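Local coordinates for G-protein interacting protein 1 (Dictyostelium discoideum, PDB 5Z39), which carries a TNFAIP8-like helical domain that holds phospholipids in the crystal, and as a whole protein probably binds heterotrimeric G-protein beta/gamma subunits, at residues R15-S20 / I155-K160. Residues are numbered along the deposited sequence; the frame is centred on the assembly and turned at random.
With PEF (di-palmitoyl-3-sn-phosphatidylethanolamine), chain B.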
loop_
_atom_site.group_PDB
_atom_site.type_symbol
_atom_site.label_atom_id
_atom_site.label_comp_id
_atom_site.label_asym_id
_atom_site.label_seq_id
_atom_site.Cartn_x
_atom_site.Cartn_y
_atom_site.Cartn_z
ATOM N N ARG A 15 7.741 3.035 8.025
ATOM C CA ARG A 15 8.655 3.968 7.370
ATOM C C ARG A 15 9.381 3.301 6.207
ATOM O O ARG A 15 9.554 3.911 5.146
ATOM C CB ARG A 15 9.662 4.521 8.380
ATOM C CG ARG A 15 9.044 5.122 9.629
ATOM C CD ARG A 15 10.078 5.246 10.739
ATOM N NE ARG A 15 9.465 5.474 12.044
ATOM C CZ ARG A 15 10.050 5.185 13.202
ATOM N NH1 ARG A 15 11.264 4.652 13.218
ATOM N NH2 ARG A 15 9.417 5.424 14.344
ATOM N N GLU A 16 9.823 2.056 6.395
ATOM C CA GLU A 16 10.471 1.316 5.317
ATOM C C GLU A 16 9.521 1.120 4.141
ATOM O O GLU A 16 9.873 1.393 2.984
ATOM C CB GLU A 16 10.960 -0.032 5.848
ATOM C CG GLU A 16 11.657 -0.916 4.832
ATOM C CD GLU A 16 11.531 -2.384 5.187
ATOM O OE1 GLU A 16 10.752 -2.693 6.113
ATOM O OE2 GLU A 16 12.198 -3.225 4.547
ATOM N N LEU A 17 8.304 0.657 4.427
ATOM C CA LEU A 17 7.335 0.397 3.367
ATOM C C LEU A 17 6.977 1.676 2.616
ATOM O O LEU A 17 6.985 1.706 1.380
ATOM C CB LEU A 17 6.088 -0.260 3.963
ATOM C CG LEU A 17 5.235 -1.123 3.034
ATOM C CD1 LEU A 17 4.523 -2.206 3.830
ATOM C CD2 LEU A 17 4.233 -0.268 2.274
ATOM N N ILE A 18 6.666 2.751 3.349
ATOM C CA ILE A 18 6.306 4.012 2.705
ATOM C C ILE A 18 7.487 4.587 1.933
ATOM O O ILE A 18 7.309 5.206 0.878
ATOM C CB ILE A 18 5.769 5.013 3.749
ATOM C CG1 ILE A 18 4.464 4.498 4.361
ATOM C CG2 ILE A 18 5.531 6.379 3.119
ATOM C CD1 ILE A 18 3.964 5.332 5.520
ATOM N N GLY A 19 8.708 4.386 2.432
ATOM C CA GLY A 19 9.875 4.873 1.713
ATOM C C GLY A 19 10.077 4.164 0.388
ATOM O O GLY A 19 10.269 4.804 -0.653
ATOM N N SER A 20 10.029 2.828 0.404
ATOM C CA SER A 20 10.189 2.075 -0.837
ATOM C C SER A 20 9.048 2.366 -1.810
ATOM O O SER A 20 9.272 2.507 -3.021
ATOM C CB SER A 20 10.278 0.578 -0.532
ATOM O OG SER A 20 9.212 0.157 0.299
ATOM N N ILE A 155 9.246 -5.225 -2.241
ATOM C CA ILE A 155 8.765 -6.581 -1.993
ATOM C C ILE A 155 9.287 -7.094 -0.657
ATOM O O ILE A 155 8.552 -7.725 0.114
ATOM C CB ILE A 155 9.160 -7.509 -3.157
ATOM C CG1 ILE A 155 8.440 -7.085 -4.440
ATOM C CG2 ILE A 155 8.842 -8.959 -2.824
ATOM C CD1 ILE A 155 6.927 -7.134 -4.345
ATOM N N SER A 156 10.560 -6.820 -0.354
ATOM C CA SER A 156 11.107 -7.198 0.945
ATOM C C SER A 156 10.363 -6.518 2.086
ATOM O O SER A 156 10.174 -7.119 3.148
ATOM C CB SER A 156 12.598 -6.861 1.007
ATOM O OG SER A 156 13.332 -7.626 0.064
ATOM N N ALA A 157 9.924 -5.273 1.885
ATOM C CA ALA A 157 9.149 -4.591 2.915
ATOM C C ALA A 157 7.771 -5.222 3.080
ATOM O O ALA A 157 7.291 -5.394 4.208
ATOM C CB ALA A 157 9.026 -3.106 2.579
ATOM N N LEU A 158 7.119 -5.574 1.968
ATOM C CA LEU A 158 5.811 -6.217 2.050
ATOM C C LEU A 158 5.905 -7.596 2.689
ATOM O O LEU A 158 4.957 -8.034 3.352
ATOM C CB LEU A 158 5.185 -6.327 0.659
ATOM C CG LEU A 158 5.009 -5.040 -0.151
ATOM C CD1 LEU A 158 4.368 -5.340 -1.495
ATOM C CD2 LEU A 158 4.192 -4.011 0.616
ATOM N N ASN A 159 7.029 -8.291 2.506
ATOM C CA ASN A 159 7.176 -9.627 3.076
ATOM C C ASN A 159 7.182 -9.579 4.598
ATOM O O ASN A 159 6.485 -10.360 5.255
ATOM C CB ASN A 159 8.453 -10.287 2.554
ATOM C CG ASN A 159 8.380 -10.601 1.076
ATOM O OD1 ASN A 159 7.296 -10.633 0.492
ATOM N ND2 ASN A 159 9.533 -10.833 0.459
ATOM N N LYS A 160 7.962 -8.666 5.179
ATOM C CA LYS A 160 8.061 -8.602 6.630
ATOM C C LYS A 160 6.814 -8.018 7.279
ATOM O O LYS A 160 6.660 -8.143 8.498
ATOM C CB LYS A 160 9.300 -7.806 7.041
ATOM C CG LYS A 160 9.242 -6.332 6.710
ATOM C CD LYS A 160 10.639 -5.740 6.648
ATOM C CE LYS A 160 11.446 -6.065 7.893
ATOM N NZ LYS A 160 12.880 -5.695 7.730
HETATM C C2 PEF B . 2.015 -2.573 11.888
HETATM C C1 PEF B . 2.261 -2.691 13.392
HETATM N N PEF B . -2.341 -2.246 16.862
HETATM C C3 PEF B . 0.732 -3.306 11.519
HETATM C C4 PEF B . 0.044 -2.281 16.356
HETATM C C5 PEF B . -1.038 -1.812 17.323
HETATM C C10 PEF B . 2.262 -1.069 10.054
HETATM C C11 PEF B . 1.432 -0.205 9.134
HETATM C C12 PEF B . 1.720 -0.565 7.680
HETATM C C13 PEF B . 0.693 0.062 6.741
HETATM C C14 PEF B . 0.618 -0.699 5.422
HETATM C C15 PEF B . 1.181 0.111 4.259
HETATM C C16 PEF B . 0.065 0.662 3.380
HETATM C C17 PEF B . 0.593 1.069 2.007
HETATM C C18 PEF B . 0.843 -0.150 1.126
HETATM C C19 PEF B . 1.550 0.243 -0.167
HETATM C C20 PEF B . 2.087 -0.992 -0.884
HETATM C C21 PEF B . 1.004 -1.671 -1.713
HETATM C C22 PEF B . 1.132 -1.266 -3.174
HETATM C C23 PEF B . 2.431 -1.775 -3.786
HETATM C C24 PEF B . 2.570 -1.269 -5.220
HETATM C C25 PEF B . 3.620 -2.036 -5.995
HETATM C C30 PEF B . -1.257 -1.828 11.613
HETATM C C31 PEF B . -2.694 -2.193 11.331
HETATM C C32 PEF B . -3.218 -1.224 10.278
HETATM C C33 PEF B . -3.909 -1.967 9.142
HETATM C C34 PEF B . -3.794 -1.200 7.829
HETATM C C35 PEF B . -4.212 0.259 7.975
HETATM C C36 PEF B . -5.232 0.646 6.908
HETATM C C37 PEF B . -4.863 1.959 6.226
HETATM C C38 PEF B . -3.688 1.765 5.275
HETATM C C39 PEF B . -3.190 3.095 4.718
HETATM C C40 PEF B . -3.961 3.513 3.471
HETATM C C41 PEF B . -3.107 3.406 2.209
HETATM C C42 PEF B . -2.930 1.958 1.763
HETATM C C43 PEF B . -2.602 1.865 0.274
HETATM C C44 PEF B . -2.495 0.411 -0.173
HETATM C C45 PEF B . -2.513 0.294 -1.682
HETATM O O4 PEF B . 3.249 -1.645 9.629
HETATM O O5 PEF B . -0.836 -0.725 11.307
HETATM O O2 PEF B . 1.891 -1.215 11.458
HETATM O O3 PEF B . -0.360 -2.771 12.263
HETATM O O1P PEF B . 3.202 -0.127 16.066
HETATM O O2P PEF B . 2.968 -2.715 16.146
HETATM O O3P PEF B . 2.350 -1.423 14.045
HETATM O O4P PEF B . 0.939 -1.192 16.150
HETATM P P PEF B . 2.459 -1.377 15.657
#
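A157 points its methyl at helix 12-28, where it meets the E16 carboxylate, the L17 CA and the S20 hydroxyl oxygen; the E16 CD to A157 CB distance is 3.7 Å. E16 reaches over this methyl because its CG stands anti to the backbone N (chi1 180°) and the chain stays extended. K160 comes from the opposite direction, bent at chi3 (-52°), and brings its methylenes alongside the carboxylate. Its ammonium does not close a salt bridge: E16 OE1 and K160 NZ stay 4.0 Å apart, so any attraction between them is probably weak, at a rim partly open to solvent. Replacing E16 by alanine would probably leave the A157 methyl less covered on that side and K160 without its nearby opposite charge. Deeper in, L17 and L158 cross at about a right angle, CD1 of L17 lying 3.7 Å from CD2 of L158. Both leucines also touch one acyl chain of the bound phosphatidylethanolamine: L17 CD2 lies 3.6 Å from its C18, and L158 CD2 meets C20. Segments 15-20 and 155-160 run roughly antiparallel (150°), their axes 9.0 Å apart at closest approach, a spacing that suits the small A157. Beyond them, L158 packs on F73 and L76 of helix 63-81, and I18 on helix 31-53, within the all-helical TNFAIP8-like bundle.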